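Local coordinates for ssDNA binding protein (Aeropyrum pernix, PDB 4PSN) that binds single-stranded DNA, which its four-subunit assembly probably entraps in a system of tunnels running between the subunits, at residues G149-T154 / D188-S193; F55-N60 / S88-E93; R23-Q28 / I74-R79. One frame throughout, in Å; residues are numbered along the deposited sequence.

Contact 1 (G149-T154 / D188-S193)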
ATOM      1  N   GLY C 149      25.490   5.656  14.497  1.00 20.32           N
ATOM      2  CA  GLY C 149      24.828   6.597  15.391  1.00 20.83           C
ATOM      3  C   GLY C 149      25.723   7.601  16.078  1.00 18.51           C
ATOM      4  O   GLY C 149      26.882   7.774  15.719  1.00 22.71           O
ATOM      5  N   ALA C 150      25.174   8.272  17.085  1.00 17.76           N
ATOM      6  CA  ALA C 150      25.911   9.292  17.809  1.00 14.68           C
ATOM      7  C   ALA C 150      25.352   9.452  19.205  1.00 13.83           C
ATOM      8  O   ALA C 150      24.183   9.159  19.457  1.00 16.46           O
ATOM      9  CB  ALA C 150      25.857  10.642  17.074  1.00 20.02           C
ATOM     10  N   LEU C 151      26.191   9.965  20.091  1.00 17.53           N
ATOM     11  CA  LEU C 151      25.830  10.111  21.476  1.00 19.37           C
ATOM     12  C   LEU C 151      26.342  11.472  21.864  1.00 18.80           C
ATOM     13  O   LEU C 151      27.389  11.878  21.395  1.00 21.68           O
ATOM     14  CB  LEU C 151      26.592   9.050  22.254  1.00 26.84           C
ATOM     15  CG  LEU C 151      26.325   8.941  23.732  1.00 38.12           C
ATOM     16  CD1 LEU C 151      25.453   7.735  23.949  1.00 43.08           C
ATOM     17  CD2 LEU C 151      27.637   8.787  24.450  1.00 41.21           C
ATOM     18  N   ILE C 152      25.623  12.176  22.724  1.00 17.61           N
ATOM     19  CA  ILE C 152      26.131  13.443  23.217  1.00 19.99           C
ATOM     20  C   ILE C 152      26.105  13.453  24.733  1.00 17.39           C
ATOM     21  O   ILE C 152      25.126  13.061  25.359  1.00 17.60           O
ATOM     22  CB  ILE C 152      25.347  14.647  22.633  1.00 21.63           C
ATOM     23  CG1 ILE C 152      25.889  15.967  23.195  1.00 24.24           C
ATOM     24  CG2 ILE C 152      23.836  14.510  22.905  1.00 20.94           C
ATOM     25  CD1 ILE C 152      25.408  17.178  22.378  1.00 23.12           C
ATOM     26  N   VAL C 153      27.202  13.896  25.322  1.00 16.10           N
ATOM     27  CA  VAL C 153      27.351  13.877  26.764  1.00 17.74           C
ATOM     28  C   VAL C 153      27.561  15.285  27.302  1.00 17.48           C
ATOM     29  O   VAL C 153      28.479  16.001  26.879  1.00 20.87           O
ATOM     30  CB  VAL C 153      28.570  13.015  27.161  1.00 22.54           C
ATOM     31  CG1 VAL C 153      28.780  13.052  28.693  1.00 19.22           C
ATOM     32  CG2 VAL C 153      28.352  11.587  26.684  1.00 19.29           C
ATOM     33  N   THR C 154      26.719  15.689  28.243  1.00 18.64           N
ATOM     34  CA  THR C 154      26.859  17.010  28.845  1.00 22.60           C
ATOM     35  C   THR C 154      27.363  16.873  30.277  1.00 20.51           C
ATOM     36  O   THR C 154      26.645  16.396  31.143  1.00 24.88           O
ATOM     37  CB  THR C 154      25.507  17.777  28.875  1.00 32.81           C
ATOM     38  OG1 THR C 154      24.917  17.785  27.570  1.00 32.41           O
ATOM     39  CG2 THR C 154      25.716  19.222  29.352  1.00 31.22           C
ATOM     40  N   ASP C 188      36.285   6.929  29.272  1.00 25.53           N
ATOM     41  CA  ASP C 188      36.164   5.606  29.866  1.00 25.68           C
ATOM     42  C   ASP C 188      34.707   5.230  30.158  1.00 22.44           C
ATOM     43  O   ASP C 188      34.275   4.126  29.856  1.00 23.64           O
ATOM     44  CB  ASP C 188      36.999   5.527  31.143  1.00 26.65           C
ATOM     45  CG  ASP C 188      38.487   5.655  30.867  1.00 38.82           C
ATOM     46  OD1 ASP C 188      38.947   5.081  29.854  1.00 32.91           O
ATOM     47  OD2 ASP C 188      39.192   6.331  31.651  1.00 43.59           O
ATOM     48  N   PHE C 189      33.954   6.141  30.763  1.00 22.59           N
ATOM     49  CA  PHE C 189      32.577   5.829  31.091  1.00 21.95           C
ATOM     50  C   PHE C 189      31.773   5.480  29.837  1.00 22.30           C
ATOM     51  O   PHE C 189      30.999   4.517  29.825  1.00 22.14           O
ATOM     52  CB  PHE C 189      31.916   6.988  31.835  1.00 23.80           C
ATOM     53  CG  PHE C 189      30.469   6.754  32.114  1.00 31.19           C
ATOM     54  CD1 PHE C 189      30.059   6.219  33.325  1.00 33.53           C
ATOM     55  CD2 PHE C 189      29.512   7.045  31.151  1.00 29.76           C
ATOM     56  CE1 PHE C 189      28.712   5.996  33.576  1.00 33.49           C
ATOM     57  CE2 PHE C 189      28.162   6.819  31.398  1.00 27.89           C
ATOM     58  CZ  PHE C 189      27.766   6.292  32.606  1.00 28.74           C
ATOM     59  N   VAL C 190      31.972   6.239  28.766  1.00 22.01           N
ATOM     60  CA  VAL C 190      31.205   5.986  27.544  1.00 21.37           C
ATOM     61  C   VAL C 190      31.549   4.625  26.922  1.00 20.72           C
ATOM     62  O   VAL C 190      30.662   3.874  26.518  1.00 23.76           O
ATOM     63  CB  VAL C 190      31.368   7.124  26.525  1.00 23.82           C
ATOM     64  CG1 VAL C 190      30.764   6.729  25.189  1.00 26.98           C
ATOM     65  CG2 VAL C 190      30.677   8.373  27.059  1.00 21.50           C
ATOM     66  N   ARG C 191      32.834   4.300  26.862  1.00 20.02           N
ATOM     67  CA  ARG C 191      33.255   2.985  26.371  1.00 18.57           C
ATOM     68  C   ARG C 191      32.561   1.863  27.165  1.00 21.23           C
ATOM     69  O   ARG C 191      32.052   0.887  26.598  1.00 23.87           O
ATOM     70  CB  ARG C 191      34.780   2.837  26.517  1.00 18.41           C
ATOM     71  CG  ARG C 191      35.338   1.492  25.996  1.00 18.45           C
ATOM     72  CD  ARG C 191      36.830   1.377  26.331  1.00 18.48           C
ATOM     73  NE  ARG C 191      37.021   1.313  27.776  1.00 22.90           N
ATOM     74  CZ  ARG C 191      37.725   2.180  28.498  1.00 24.68           C
ATOM     75  NH1 ARG C 191      38.354   3.200  27.932  1.00 24.46           N
ATOM     76  NH2 ARG C 191      37.799   2.015  29.807  1.00 23.35           N
ATOM     77  N   GLU C 192      32.522   2.021  28.484  1.00 20.51           N
ATOM     78  CA  GLU C 192      32.098   0.923  29.352  1.00 21.19           C
ATOM     79  C   GLU C 192      30.581   0.808  29.480  1.00 24.89           C
ATOM     80  O   GLU C 192      30.077  -0.257  29.827  1.00 27.26           O
ATOM     81  CB  GLU C 192      32.777   1.054  30.734  1.00 19.12           C
ATOM     82  CG  GLU C 192      34.293   0.938  30.611  1.00 24.07           C
ATOM     83  CD  GLU C 192      35.060   1.232  31.911  1.00 26.61           C
ATOM     84  OE1 GLU C 192      34.445   1.634  32.919  1.00 28.32           O
ATOM     85  OE2 GLU C 192      36.291   1.059  31.897  1.00 26.35           O
ATOM     86  N   SER C 193      29.863   1.889  29.144  1.00 21.84           N
ATOM     87  CA  SER C 193      28.441   2.025  29.477  1.00 22.01           C
ATOM     88  C   SER C 193      27.502   2.186  28.280  1.00 21.40           C
ATOM     89  O   SER C 193      26.289   2.022  28.419  1.00 23.43           O
ATOM     90  CB  SER C 193      28.239   3.220  30.412  1.00 27.51           C
ATOM     91  OG  SER C 193      29.117   3.149  31.522  1.00 30.93           O
TER
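Val-190, on the helix, meets Leu-151 and Val-153, on the strand, as one branched side chain set against two side chains of the strand. Leu-151 and Val-190 reach toward each other and touch tip to tip: CD2 of Leu-151 lies 3.8 Å from CG1 of Val-190. The same methyl also stands 4.0 Å from Val-190 CG2, and Leu-151 thus abuts the fork of the valine with one branch. Val-153 approaches differently. It slides past Val-190 in the opposite direction, and only its CG2 takes part, 4.0 Å from CG2 of Val-190. In Val-190, CG1 is trans to the backbone N (chi1 170°) and CG2 trans to the carbonyl carbon, a setting that gives CG1 to the leucine and shares CG2 between the two strand residues.

The partners stand two apart in strand 146-155, whose side chains alternate between the faces of an antiparallel sheet, and helix 186-198 packs on the face that carries Leu-151 and Val-153. Residues of the other parity, Ala-150 and Ile-152, meet helix 206-218, which leaves this sheet of the C-terminal domain sandwiched between two helices. Tyr-139 of the adjacent strand touches all three contacting residues and widens the apolar patch.

The helix's remote side is polar. There Arg-191 NH1 bonds to Asp-188 OD1 at 2.8 Å, using that oxygen's anti lone pair, while Arg-191 NH2 reaches Glu-192 OE2 at 2.7 Å from above the carboxylate plane. One guanidinium thus bridges two acids, and Asp-188 has a second cationic partner in Arg-185.

Contact 2 (F55-N60 / S88-E93)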
ATOM      1  N   PHE C  55       7.459  -5.531 -21.985  1.00 27.38           N
ATOM      2  CA  PHE C  55       7.619  -6.963 -22.130  1.00 27.14           C
ATOM      3  C   PHE C  55       8.940  -7.280 -22.850  1.00 28.75           C
ATOM      4  O   PHE C  55       9.691  -8.156 -22.435  1.00 27.80           O
ATOM      5  CB  PHE C  55       6.435  -7.588 -22.874  1.00 24.66           C
ATOM      6  CG  PHE C  55       6.593  -9.065 -23.111  1.00 29.98           C
ATOM      7  CD1 PHE C  55       6.162  -9.976 -22.172  1.00 31.78           C
ATOM      8  CD2 PHE C  55       7.200  -9.535 -24.260  1.00 32.08           C
ATOM      9  CE1 PHE C  55       6.314 -11.336 -22.389  1.00 32.49           C
ATOM     10  CE2 PHE C  55       7.357 -10.889 -24.474  1.00 30.20           C
ATOM     11  CZ  PHE C  55       6.915 -11.786 -23.537  1.00 29.50           C
ATOM     12  N   GLU C  56       9.232  -6.555 -23.919  1.00 26.22           N
ATOM     13  CA  GLU C  56      10.454  -6.814 -24.677  1.00 30.46           C
ATOM     14  C   GLU C  56      11.704  -6.487 -23.857  1.00 34.36           C
ATOM     15  O   GLU C  56      12.705  -7.213 -23.901  1.00 33.21           O
ATOM     16  CB  GLU C  56      10.465  -6.017 -25.981  1.00 34.30           C
ATOM     17  CG  GLU C  56       9.394  -6.450 -26.946  1.00 43.47           C
ATOM     18  CD  GLU C  56       9.495  -7.932 -27.298  1.00 49.67           C
ATOM     19  OE1 GLU C  56      10.629  -8.458 -27.373  1.00 49.65           O
ATOM     20  OE2 GLU C  56       8.437  -8.572 -27.487  1.00 51.73           O
ATOM     21  N   LEU C  57      11.646  -5.394 -23.110  1.00 31.15           N
ATOM     22  CA  LEU C  57      12.786  -4.988 -22.290  1.00 26.74           C
ATOM     23  C   LEU C  57      13.043  -5.993 -21.166  1.00 27.70           C
ATOM     24  O   LEU C  57      14.155  -6.495 -20.998  1.00 26.79           O
ATOM     25  CB  LEU C  57      12.550  -3.591 -21.718  1.00 27.42           C
ATOM     26  CG  LEU C  57      13.617  -3.023 -20.770  1.00 28.91           C
ATOM     27  CD1 LEU C  57      14.971  -3.009 -21.451  1.00 25.25           C
ATOM     28  CD2 LEU C  57      13.261  -1.621 -20.280  1.00 27.19           C
ATOM     29  N   LEU C  58      12.004  -6.287 -20.397  1.00 26.07           N
ATOM     30  CA  LEU C  58      12.163  -7.079 -19.183  1.00 28.05           C
ATOM     31  C   LEU C  58      12.474  -8.530 -19.473  1.00 30.85           C
ATOM     32  O   LEU C  58      13.415  -9.096 -18.922  1.00 37.24           O
ATOM     33  CB  LEU C  58      10.913  -6.979 -18.294  1.00 26.30           C
ATOM     34  CG  LEU C  58      10.740  -5.616 -17.626  1.00 30.70           C
ATOM     35  CD1 LEU C  58       9.432  -5.533 -16.852  1.00 32.82           C
ATOM     36  CD2 LEU C  58      11.925  -5.334 -16.708  1.00 35.05           C
ATOM     37  N   VAL C  59      11.665  -9.126 -20.336  1.00 29.16           N
ATOM     38  CA  VAL C  59      11.735 -10.551 -20.582  1.00 31.11           C
ATOM     39  C   VAL C  59      12.832 -10.909 -21.580  1.00 32.52           C
ATOM     40  O   VAL C  59      13.530 -11.900 -21.392  1.00 28.35           O
ATOM     41  CB  VAL C  59      10.363 -11.106 -21.055  1.00 35.03           C
ATOM     42  CG1 VAL C  59      10.439 -12.592 -21.290  1.00 37.99           C
ATOM     43  CG2 VAL C  59       9.276 -10.782 -20.018  1.00 36.80           C
ATOM     44  N   ASN C  60      13.003 -10.099 -22.626  1.00 28.93           N
ATOM     45  CA  ASN C  60      13.986 -10.438 -23.651  1.00 30.18           C
ATOM     46  C   ASN C  60      15.352  -9.762 -23.522  1.00 36.76           C
ATOM     47  O   ASN C  60      16.379 -10.379 -23.828  1.00 36.83           O
ATOM     48  CB  ASN C  60      13.417 -10.214 -25.052  1.00 36.16           C
ATOM     49  CG  ASN C  60      12.204 -11.080 -25.329  1.00 45.69           C
ATOM     50  OD1 ASN C  60      11.232 -10.632 -25.937  1.00 47.26           O
ATOM     51  ND2 ASN C  60      12.248 -12.325 -24.869  1.00 46.08           N
ATOM     52  N   SER C  88      12.934   8.754 -22.610  1.00 36.63           N
ATOM     53  CA  SER C  88      14.221   9.198 -22.073  1.00 37.33           C
ATOM     54  C   SER C  88      14.194   9.262 -20.539  1.00 38.02           C
ATOM     55  O   SER C  88      15.230   9.444 -19.900  1.00 36.85           O
ATOM     56  CB  SER C  88      14.635  10.558 -22.650  1.00 39.12           C
ATOM     57  OG  SER C  88      13.928  11.624 -22.033  1.00 41.46           O
ATOM     58  N   THR C  89      13.014   9.104 -19.945  1.00 35.09           N
ATOM     59  CA  THR C  89      12.922   9.116 -18.486  1.00 31.16           C
ATOM     60  C   THR C  89      12.645   7.733 -17.932  1.00 29.25           C
ATOM     61  O   THR C  89      12.404   7.568 -16.738  1.00 33.37           O
ATOM     62  CB  THR C  89      11.815  10.051 -17.996  1.00 29.90           C
ATOM     63  OG1 THR C  89      10.547   9.522 -18.399  1.00 26.41           O
ATOM     64  CG2 THR C  89      12.006  11.455 -18.585  1.00 34.01           C
ATOM     65  N   LEU C  90      12.665   6.736 -18.801  1.00 25.06           N
ATOM     66  CA  LEU C  90      12.386   5.380 -18.364  1.00 26.51           C
ATOM     67  C   LEU C  90      13.514   4.896 -17.463  1.00 28.89           C
ATOM     68  O   LEU C  90      14.685   4.995 -17.814  1.00 29.37           O
ATOM     69  CB  LEU C  90      12.226   4.444 -19.565  1.00 27.24           C
ATOM     70  CG  LEU C  90      12.105   2.969 -19.188  1.00 32.07           C
ATOM     71  CD1 LEU C  90      10.840   2.723 -18.383  1.00 28.15           C
ATOM     72  CD2 LEU C  90      12.140   2.089 -20.442  1.00 26.93           C
ATOM     73  N   ARG C  91      13.159   4.377 -16.297  1.00 22.73           N
ATOM     74  CA  ARG C  91      14.152   3.824 -15.393  1.00 29.63           C
ATOM     75  C   ARG C  91      13.655   2.480 -14.920  1.00 27.88           C
ATOM     76  O   ARG C  91      12.511   2.352 -14.500  1.00 24.09           O
ATOM     77  CB  ARG C  91      14.380   4.754 -14.202  1.00 40.99           C
ATOM     78  CG  ARG C  91      15.317   4.179 -13.158  1.00 58.53           C
ATOM     79  CD  ARG C  91      15.184   4.905 -11.818  1.00 69.92           C
ATOM     80  NE  ARG C  91      15.613   6.298 -11.895  1.00 78.44           N
ATOM     81  CZ  ARG C  91      15.484   7.176 -10.904  1.00 83.12           C
ATOM     82  NH1 ARG C  91      14.931   6.807  -9.752  1.00 83.10           N
ATOM     83  NH2 ARG C  91      15.906   8.424 -11.066  1.00 83.50           N
ATOM     84  N   VAL C  92      14.507   1.467 -15.008  1.00 24.48           N
ATOM     85  CA  VAL C  92      14.121   0.136 -14.574  1.00 23.02           C
ATOM     86  C   VAL C  92      15.169  -0.375 -13.602  1.00 29.13           C
ATOM     87  O   VAL C  92      16.362  -0.192 -13.816  1.00 30.25           O
ATOM     88  CB  VAL C  92      13.960  -0.832 -15.769  1.00 31.41           C
ATOM     89  CG1 VAL C  92      13.793  -2.264 -15.276  1.00 39.19           C
ATOM     90  CG2 VAL C  92      12.764  -0.432 -16.639  1.00 25.87           C
ATOM     91  N   GLU C  93      14.713  -0.959 -12.501  1.00 29.86           N
ATOM     92  CA  GLU C  93      15.603  -1.626 -11.568  1.00 32.02           C
ATOM     93  C   GLU C  93      15.230  -3.096 -11.542  1.00 31.23           C
ATOM     94  O   GLU C  93      14.070  -3.453 -11.718  1.00 28.26           O
ATOM     95  CB  GLU C  93      15.486  -1.015 -10.173  1.00 31.53           C
ATOM     96  CG  GLU C  93      16.018   0.419 -10.085  1.00 33.16           C
ATOM     97  CD  GLU C  93      15.454   1.169  -8.887  1.00 40.74           C
ATOM     98  OE1 GLU C  93      14.325   1.706  -8.998  1.00 39.62           O
ATOM     99  OE2 GLU C  93      16.129   1.206  -7.830  1.00 39.27           O
TER
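Leu-57 and Leu-58 of the helix meet Leu-90 and Val-92 of the strand entirely through methyl groups. Of the two leucines on the helix, Leu-57 carries more of the contact, pointing at the strand with CG trans to its backbone N (chi1 177°). Its CD2 stands between two strand side chains, 3.9 Å from CD2 of Leu-90 and equally far from CG2 of Val-92, and both approaches are tip to tip. Leu-58 starts out from the flank of the helix and takes the other rotation, CG beside the backbone N, which carries CD2 to within 3.9 Å of Val-92 CG1 at a slant. The two methyls of Val-92 are therefore divided between successive leucines, one each. Leu-62 adds to this apolar cluster, touching both Leu-57 and Val-92.

Polar and charged interactions lie on the sides turned from this contact. Arg-91 and Glu-93 point away from the helix. Glu-93 forms a salt bridge with Arg-71 on the neighbouring strand 69-78, and Arg-91 forms one with Asp-31 of the fourth subunit. On the helix, Glu-56 pairs with Arg-52 and also accepts a hydrogen bond from Tyr-143 of the third subunit, whose Phe-110 packs on Leu-57. The same short helix segment thus serves both the core and a subunit interface.

The local axes of helix 55-60 and strand 90-93 run 11.0 Å apart at an angle of 24°, with room for one layer of methyl contacts. Helix 40-61 is thus packed on one face of the three-stranded antiparallel sheet in the N-terminal part of the chain, the two-layer alpha-plus-beta arrangement.

Contact 3 (R23-Q28 / I74-R79)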
ATOM      1  N   ARG C  23      -2.825  -0.537 -13.283  1.00 22.34           N
ATOM      2  CA  ARG C  23      -3.572  -0.028 -12.134  1.00 28.21           C
ATOM      3  C   ARG C  23      -3.115   1.353 -11.664  1.00 31.27           C
ATOM      4  O   ARG C  23      -3.940   2.203 -11.321  1.00 28.34           O
ATOM      5  CB  ARG C  23      -3.550  -1.036 -10.983  1.00 26.32           C
ATOM      6  CG  ARG C  23      -4.429  -2.240 -11.279  1.00 35.57           C
ATOM      7  CD  ARG C  23      -4.303  -3.318 -10.219  1.00 45.12           C
ATOM      8  NE  ARG C  23      -5.049  -4.516 -10.594  1.00 52.91           N
ATOM      9  CZ  ARG C  23      -4.894  -5.704 -10.017  1.00 57.25           C
ATOM     10  NH1 ARG C  23      -4.015  -5.853  -9.037  1.00 59.61           N
ATOM     11  NH2 ARG C  23      -5.611  -6.741 -10.423  1.00 54.88           N
ATOM     12  N   VAL C  24      -1.801   1.569 -11.647  1.00 29.47           N
ATOM     13  CA  VAL C  24      -1.250   2.854 -11.251  1.00 27.55           C
ATOM     14  C   VAL C  24      -1.642   3.957 -12.251  1.00 28.59           C
ATOM     15  O   VAL C  24      -1.975   5.078 -11.857  1.00 28.00           O
ATOM     16  CB  VAL C  24       0.288   2.780 -11.094  1.00 26.95           C
ATOM     17  CG1 VAL C  24       0.888   4.172 -10.904  1.00 27.63           C
ATOM     18  CG2 VAL C  24       0.672   1.844  -9.929  1.00 27.93           C
ATOM     19  N   LEU C  25      -1.607   3.646 -13.544  1.00 25.04           N
ATOM     20  CA  LEU C  25      -1.941   4.652 -14.552  1.00 28.66           C
ATOM     21  C   LEU C  25      -3.406   5.058 -14.429  1.00 29.44           C
ATOM     22  O   LEU C  25      -3.750   6.238 -14.524  1.00 33.88           O
ATOM     23  CB  LEU C  25      -1.666   4.142 -15.960  1.00 22.96           C
ATOM     24  CG  LEU C  25      -1.797   5.219 -17.033  1.00 27.80           C
ATOM     25  CD1 LEU C  25      -0.769   6.318 -16.769  1.00 32.83           C
ATOM     26  CD2 LEU C  25      -1.589   4.630 -18.423  1.00 24.23           C
ATOM     27  N   PHE C  26      -4.270   4.073 -14.215  1.00 23.91           N
ATOM     28  CA  PHE C  26      -5.678   4.365 -14.024  1.00 27.33           C
ATOM     29  C   PHE C  26      -5.913   5.207 -12.769  1.00 26.16           C
ATOM     30  O   PHE C  26      -6.720   6.126 -12.788  1.00 30.57           O
ATOM     31  CB  PHE C  26      -6.506   3.082 -13.990  1.00 25.21           C
ATOM     32  CG  PHE C  26      -7.070   2.692 -15.331  1.00 32.00           C
ATOM     33  CD1 PHE C  26      -8.205   3.327 -15.833  1.00 34.81           C
ATOM     34  CD2 PHE C  26      -6.476   1.687 -16.087  1.00 31.16           C
ATOM     35  CE1 PHE C  26      -8.726   2.979 -17.069  1.00 32.72           C
ATOM     36  CE2 PHE C  26      -6.993   1.327 -17.319  1.00 35.19           C
ATOM     37  CZ  PHE C  26      -8.126   1.980 -17.815  1.00 36.21           C
ATOM     38  N   ALA C  27      -5.215   4.889 -11.686  1.00 30.20           N
ATOM     39  CA  ALA C  27      -5.369   5.641 -10.439  1.00 32.94           C
ATOM     40  C   ALA C  27      -4.943   7.092 -10.623  1.00 33.30           C
ATOM     41  O   ALA C  27      -5.602   8.006 -10.124  1.00 37.74           O
ATOM     42  CB  ALA C  27      -4.581   4.998  -9.315  1.00 34.57           C
ATOM     43  N   GLN C  28      -3.848   7.301 -11.350  1.00 25.95           N
ATOM     44  CA  GLN C  28      -3.320   8.640 -11.565  1.00 26.98           C
ATOM     45  C   GLN C  28      -4.171   9.469 -12.521  1.00 30.58           C
ATOM     46  O   GLN C  28      -4.164  10.694 -12.456  1.00 34.03           O
ATOM     47  CB  GLN C  28      -1.876   8.580 -12.084  1.00 27.29           C
ATOM     48  CG  GLN C  28      -0.859   8.045 -11.068  1.00 25.28           C
ATOM     49  CD  GLN C  28       0.563   8.251 -11.530  1.00 30.99           C
ATOM     50  OE1 GLN C  28       0.805   8.545 -12.697  1.00 34.60           O
ATOM     51  NE2 GLN C  28       1.513   8.120 -10.614  1.00 27.71           N
ATOM     52  N   ILE C  74       8.456   5.950 -15.353  1.00 22.87           N
ATOM     53  CA  ILE C  74       8.607   6.685 -16.601  1.00 27.61           C
ATOM     54  C   ILE C  74       7.699   7.900 -16.540  1.00 28.41           C
ATOM     55  O   ILE C  74       6.593   7.815 -16.014  1.00 28.87           O
ATOM     56  CB  ILE C  74       8.239   5.797 -17.799  1.00 26.70           C
ATOM     57  CG1 ILE C  74       8.477   6.523 -19.123  1.00 22.13           C
ATOM     58  CG2 ILE C  74       6.788   5.305 -17.681  1.00 19.12           C
ATOM     59  CD1 ILE C  74       8.200   5.601 -20.339  1.00 26.75           C
ATOM     60  N   ASP C  75       8.176   9.036 -17.029  1.00 27.79           N
ATOM     61  CA  ASP C  75       7.369  10.249 -17.013  1.00 34.73           C
ATOM     62  C   ASP C  75       6.385  10.230 -18.179  1.00 33.40           C
ATOM     63  O   ASP C  75       6.618   9.555 -19.190  1.00 31.57           O
ATOM     64  CB  ASP C  75       8.250  11.506 -17.112  1.00 36.35           C
ATOM     65  CG  ASP C  75       9.142  11.718 -15.878  1.00 37.53           C
ATOM     66  OD1 ASP C  75       8.979  11.017 -14.852  1.00 35.84           O
ATOM     67  OD2 ASP C  75      10.010  12.614 -15.943  1.00 38.00           O
ATOM     68  N   TYR C  76       5.289  10.975 -18.047  1.00 27.27           N
ATOM     69  CA  TYR C  76       4.340  11.114 -19.154  1.00 28.84           C
ATOM     70  C   TYR C  76       3.659  12.468 -19.167  1.00 32.51           C
ATOM     71  O   TYR C  76       3.568  13.159 -18.143  1.00 33.20           O
ATOM     72  CB  TYR C  76       3.278   9.998 -19.160  1.00 23.37           C
ATOM     73  CG  TYR C  76       2.359  10.021 -17.964  1.00 30.54           C
ATOM     74  CD1 TYR C  76       1.178  10.747 -17.985  1.00 32.76           C
ATOM     75  CD2 TYR C  76       2.673   9.317 -16.811  1.00 32.29           C
ATOM     76  CE1 TYR C  76       0.338  10.775 -16.888  1.00 34.86           C
ATOM     77  CE2 TYR C  76       1.831   9.328 -15.712  1.00 35.71           C
ATOM     78  CZ  TYR C  76       0.667  10.065 -15.754  1.00 38.98           C
ATOM     79  OH  TYR C  76      -0.165  10.088 -14.661  1.00 37.67           O
ATOM     80  N   GLU C  77       3.180  12.827 -20.349  1.00 30.52           N
ATOM     81  CA  GLU C  77       2.543  14.099 -20.590  1.00 33.47           C
ATOM     82  C   GLU C  77       1.130  13.832 -21.080  1.00 36.01           C
ATOM     83  O   GLU C  77       0.909  13.046 -21.999  1.00 34.32           O
ATOM     84  CB  GLU C  77       3.333  14.871 -21.645  1.00 42.64           C
ATOM     85  CG  GLU C  77       2.712  16.180 -22.099  1.00 54.45           C
ATOM     86  CD  GLU C  77       3.594  16.923 -23.098  1.00 67.25           C
ATOM     87  OE1 GLU C  77       4.347  16.258 -23.846  1.00 69.94           O
ATOM     88  OE2 GLU C  77       3.544  18.173 -23.127  1.00 71.23           O
ATOM     89  N   VAL C  78       0.166  14.468 -20.436  1.00 28.25           N
ATOM     90  CA  VAL C  78      -1.201  14.431 -20.903  1.00 27.25           C
ATOM     91  C   VAL C  78      -1.593  15.840 -21.295  1.00 33.38           C
ATOM     92  O   VAL C  78      -1.499  16.764 -20.485  1.00 34.86           O
ATOM     93  CB  VAL C  78      -2.158  13.996 -19.796  1.00 36.03           C
ATOM     94  CG1 VAL C  78      -3.592  13.955 -20.336  1.00 39.56           C
ATOM     95  CG2 VAL C  78      -1.752  12.656 -19.243  1.00 35.79           C
ATOM     96  N   ARG C  79      -2.019  16.019 -22.533  1.00 38.81           N
ATOM     97  CA  ARG C  79      -2.537  17.308 -22.958  1.00 46.26           C
ATOM     98  C   ARG C  79      -3.248  17.150 -24.289  1.00 46.28           C
ATOM     99  O   ARG C  79      -2.781  16.424 -25.166  1.00 40.79           O
ATOM    100  CB  ARG C  79      -1.418  18.349 -23.054  1.00 52.09           C
ATOM    101  CG  ARG C  79      -0.400  18.095 -24.138  1.00 59.81           C
ATOM    102  CD  ARG C  79       0.882  18.884 -23.875  1.00 69.99           C
ATOM    103  NE  ARG C  79       0.679  20.333 -23.886  1.00 75.83           N
ATOM    104  CZ  ARG C  79       1.643  21.223 -23.656  1.00 77.60           C
ATOM    105  NH1 ARG C  79       1.373  22.523 -23.691  1.00 76.84           N
ATOM    106  NH2 ARG C  79       2.879  20.812 -23.391  1.00 77.07           N
TER
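Tyr-76 has its CG between the backbone N and the carbonyl carbon (chi1 65°), and this rotation projects the phenol from the strand toward the helix, where Gln-28 and Leu-25 receive it. Gln-28 turns CG beside its own backbone N and then runs extended, delivering the amide to the end of the ring.

There the phenol donates a hydrogen bond, with Tyr-76 OH 2.7 Å from Gln-28 OE1. The hydroxyl approaches tilted 24° from the carbonyl plane. The amide oxygen itself lies at the ring edge, close to the ring plane, and comes within 3.3 Å of Tyr-76 CE2. The amide and ring planes are 35° apart. The hydroxyl also rests against the start of the glutamine chain, CB of Gln-28 being 3.4 Å from Tyr-76 OH. At its other end the amide is fixed as well, because Gln-28 NE2 donates to the backbone oxygen of Thr-6. Held through both polar atoms, the amide plane has little freedom to rotate, and a buried phenol obtains a defined acceptor.

Leu-25 acts on a face of the same ring instead of its edge. Its CD1 sits over that face, offset toward the rim, and lies 4.1 Å from Tyr-76 CE2.

Several elements converge around this meeting of helix 17-28 with the central strand 69-78. Leu-7 of strand 6-13 touches both Leu-25 and Tyr-76, and Phe-85 of strand 83-97 packs on the tyrosine. Helix 40-61 supplies Val-43 and Ala-47 against Leu-25, so that Leu-25 lies between the sheet, through Leu-7 and Tyr-76, and the second helix.

From the N terminus, helix 17-28 comes first and is met by strand 69-78, which closes contact 3 round a loop that contains helices 30-34 and 40-61. Contact 2 opens within that loop and closes beyond it on strand 83-97, so the two cross. Their centres are about 17 Å apart, and Thr-89 OG1 lies 2.8 Å from Asp-75 N, a probable hydrogen bond between adjacent strands. Together they secure two helices to the N-terminal sheet. Contact 1 follows in series after helix 100-113; its segments 149-154 and 188-193 enclose strands 159-166 and 172-180 and join a helix to the separate C-terminal sheet, its centre about 49 Å from that of contact 2.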